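Local structure of eukaryotic Translation Initiation 4E (Schistosoma mansoni, 3HXI) at residues 66-71 with 119-124. The protein binds the 5' cap of messenger RNA and, as in other members of the eIF4E family, probably recruits capped messages for translation initiation. Numbering follows the deposited sequence.
Sequences MFKSDI and RQICGA
The ring of F67 lies flat over the backbone of G123, whose CA sits 3.7 Å from the ring centroid and only 5° off the ring normal, a CH-pi contact over the middle of one face. A chi1 of -84° sets CG beside the backbone N of F67 and anti to its carbonyl carbon, turning the ring across the neighbouring strand. G123 has no side chain, and its CA takes the place over the ring centre. At the ring's rim, F67 CE1 reaches C122 CB at 4.0 Å, and the rings of F67 and W138 meet edge-to-face. M66 and A124 form a hydrogen-bonded antiparallel pair, M66 N giving to A124 O at 2.8 Å and A124 N to M66 O at 2.7 Å, while F67 and G123 form the adjoining non-hydrogen-bonded pair. These strands, 63-68 and 121-127, are neighbours in the curved antiparallel sheet of the eIF4E fold; where 121-127 pairs with 134-139, C122 and G123 share the single partner W138, a classic beta bulge. Next along, K68 N donates a hydrogen bond to C122 O at 3.0 Å. The extended K68 chain runs past I121 O, where NZ makes a weak bond and finds a stronger acceptor in D118 O. A type I turn from K68 brings I71 back, its CD1 3.8 Å from C122 CA.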
ATOM      1  N   MET A  66       4.644  -1.071   2.644  1.00 16.50           N
ATOM      2  CA  MET A  66       5.365   0.199   2.454  1.00 18.49           C
ATOM      3  C   MET A  66       4.598   1.336   3.118  1.00 17.51           C
ATOM      4  O   MET A  66       3.469   1.648   2.709  1.00 16.87           O
ATOM      5  CB  MET A  66       5.622   0.520   0.980  1.00 17.24           C
ATOM      6  CG  MET A  66       6.451   1.816   0.791  1.00 22.30           C
ATOM      7  SD  MET A  66       6.447   2.512  -0.874  1.00 21.87           S
ATOM      8  CE  MET A  66       4.808   3.257  -0.917  1.00 22.62           C
ATOM      9  N   PHE A  67       5.209   1.926   4.149  1.00 16.86           N
ATOM     10  CA  PHE A  67       4.553   2.930   4.990  1.00 17.41           C
ATOM     11  C   PHE A  67       5.397   4.192   5.169  1.00 17.89           C
ATOM     12  O   PHE A  67       6.620   4.109   5.207  1.00 17.09           O
ATOM     13  CB  PHE A  67       4.226   2.311   6.363  1.00 18.17           C
ATOM     14  CG  PHE A  67       2.921   1.551   6.367  1.00 16.62           C
ATOM     15  CD1 PHE A  67       1.805   2.053   7.032  1.00 15.85           C
ATOM     16  CD2 PHE A  67       2.800   0.354   5.660  1.00 15.22           C
ATOM     17  CE1 PHE A  67       0.563   1.361   6.999  1.00 17.40           C
ATOM     18  CE2 PHE A  67       1.565  -0.344   5.622  1.00 14.06           C
ATOM     19  CZ  PHE A  67       0.456   0.167   6.292  1.00 16.64           C
ATOM     20  N   LYS A  68       4.752   5.352   5.295  1.00 18.82           N
ATOM     21  CA  LYS A  68       5.477   6.583   5.640  1.00 19.15           C
ATOM     22  C   LYS A  68       6.276   6.244   6.882  1.00 20.19           C
ATOM     23  O   LYS A  68       5.737   5.614   7.807  1.00 20.34           O
ATOM     24  CB  LYS A  68       4.517   7.771   5.880  1.00 19.19           C
ATOM     25  CG  LYS A  68       3.802   8.196   4.615  1.00 18.64           C
ATOM     26  CD  LYS A  68       3.056   9.506   4.736  1.00 21.07           C
ATOM     27  CE  LYS A  68       2.342   9.858   3.440  1.00 21.43           C
ATOM     28  NZ  LYS A  68       1.428  11.003   3.655  1.00 23.69           N
ATOM     29  N   SER A  69       7.560   6.638   6.891  1.00 21.35           N
ATOM     30  CA  SER A  69       8.534   6.170   7.885  0.50 21.34           C
ATOM     31  C   SER A  69       8.113   6.325   9.349  1.00 22.15           C
ATOM     32  O   SER A  69       8.488   5.518  10.195  1.00 23.08           O
ATOM     33  CB  SER A  69       9.892   6.852   7.669  0.50 21.48           C
ATOM     34  OG  SER A  69       9.768   8.259   7.748  0.50 19.88           O
ATOM     35  N   ASP A  70       7.341   7.359   9.650  1.00 22.59           N
ATOM     36  CA  ASP A  70       6.907   7.586  11.042  1.00 23.76           C
ATOM     37  C   ASP A  70       5.753   6.689  11.491  1.00 22.74           C
ATOM     38  O   ASP A  70       5.358   6.712  12.660  1.00 22.60           O
ATOM     39  CB  ASP A  70       6.541   9.053  11.263  1.00 25.35           C
ATOM     40  CG  ASP A  70       7.760   9.919  11.531  1.00 31.08           C
ATOM     41  OD1 ASP A  70       8.785   9.375  12.003  1.00 34.34           O
ATOM     42  OD2 ASP A  70       7.687  11.140  11.275  1.00 38.60           O
ATOM     43  N   ILE A  71       5.225   5.907  10.555  1.00 21.59           N
ATOM     44  CA  ILE A  71       4.042   5.088  10.804  1.00 21.85           C
ATOM     45  C   ILE A  71       4.429   3.616  10.784  1.00 21.54           C
ATOM     46  O   ILE A  71       4.882   3.101   9.761  1.00 21.01           O
ATOM     47  CB  ILE A  71       2.958   5.316   9.721  1.00 20.81           C
ATOM     48  CG1 ILE A  71       2.648   6.811   9.582  1.00 22.09           C
ATOM     49  CG2 ILE A  71       1.689   4.501  10.058  1.00 20.66           C
ATOM     50  CD1 ILE A  71       1.678   7.139   8.480  1.00 22.65           C
ATOM     51  N   ARG A 119      -2.384  13.535   2.779  1.00 22.51           N
ATOM     52  CA  ARG A 119      -2.422  13.505   4.245  1.00 23.39           C
ATOM     53  C   ARG A 119      -3.105  12.245   4.794  1.00 21.86           C
ATOM     54  O   ARG A 119      -2.788  11.805   5.891  1.00 21.49           O
ATOM     55  CB  ARG A 119      -3.086  14.775   4.799  1.00 22.80           C
ATOM     56  CG  ARG A 119      -2.283  16.055   4.509  1.00 26.13           C
ATOM     57  CD  ARG A 119      -2.809  17.275   5.293  1.00 26.53           C
ATOM     58  NE  ARG A 119      -4.010  17.853   4.687  1.00 33.00           N
ATOM     59  CZ  ARG A 119      -4.010  18.979   3.970  1.00 34.62           C
ATOM     60  NH1 ARG A 119      -5.129  19.441   3.445  1.00 37.18           N
ATOM     61  NH2 ARG A 119      -2.884  19.642   3.775  1.00 35.59           N
ATOM     62  N   GLN A 120      -4.040  11.683   4.029  1.00 20.40           N
ATOM     63  CA  GLN A 120      -4.775  10.496   4.476  1.00 20.07           C
ATOM     64  C   GLN A 120      -3.907   9.253   4.386  1.00 18.76           C
ATOM     65  O   GLN A 120      -4.155   8.260   5.084  1.00 18.01           O
ATOM     66  CB  GLN A 120      -6.042  10.273   3.633  1.00 20.75           C
ATOM     67  CG  GLN A 120      -7.255  11.063   4.048  1.00 24.69           C
ATOM     68  CD  GLN A 120      -7.655  10.773   5.484  1.00 26.42           C
ATOM     69  OE1 GLN A 120      -8.009   9.633   5.842  1.00 26.59           O
ATOM     70  NE2 GLN A 120      -7.572  11.790   6.315  1.00 28.41           N
ATOM     71  N   ILE A 121      -2.891   9.301   3.526  1.00 19.23           N
ATOM     72  CA  ILE A 121      -2.145   8.082   3.174  1.00 18.68           C
ATOM     73  C   ILE A 121      -1.227   7.627   4.302  1.00 18.84           C
ATOM     74  O   ILE A 121      -0.399   8.408   4.804  1.00 19.34           O
ATOM     75  CB  ILE A 121      -1.326   8.246   1.845  1.00 20.10           C
ATOM     76  CG1 ILE A 121      -2.244   8.562   0.649  1.00 19.44           C
ATOM     77  CG2 ILE A 121      -0.430   6.999   1.589  1.00 17.48           C
ATOM     78  CD1 ILE A 121      -3.272   7.485   0.268  1.00 20.67           C
ATOM     79  N   CYS A 122      -1.367   6.359   4.679  1.00 17.06           N
ATOM     80  CA  CYS A 122      -0.443   5.737   5.619  1.00 16.61           C
ATOM     81  C   CYS A 122       0.536   4.815   4.912  1.00 15.82           C
ATOM     82  O   CYS A 122       1.744   4.929   5.094  1.00 16.41           O
ATOM     83  CB  CYS A 122      -1.208   4.949   6.676  1.00 17.15           C
ATOM     84  SG  CYS A 122      -2.231   6.007   7.717  1.00 19.39           S
ATOM     85  N   GLY A 123       0.019   3.898   4.099  1.00 15.45           N
ATOM     86  CA  GLY A 123       0.897   2.942   3.424  1.00 14.78           C
ATOM     87  C   GLY A 123       0.173   1.967   2.513  1.00 14.13           C
ATOM     88  O   GLY A 123      -1.050   2.058   2.350  1.00 15.72           O
ATOM     89  N   ALA A 124       0.934   1.051   1.925  1.00 14.27           N
ATOM     90  CA  ALA A 124       0.414   0.045   0.997  1.00 14.89           C
ATOM     91  C   ALA A 124       0.898  -1.355   1.408  1.00 15.52           C
ATOM     92  O   ALA A 124       1.952  -1.503   2.049  1.00 15.36           O
ATOM     93  CB  ALA A 124       0.838   0.360  -0.432  1.00 14.32           C
TER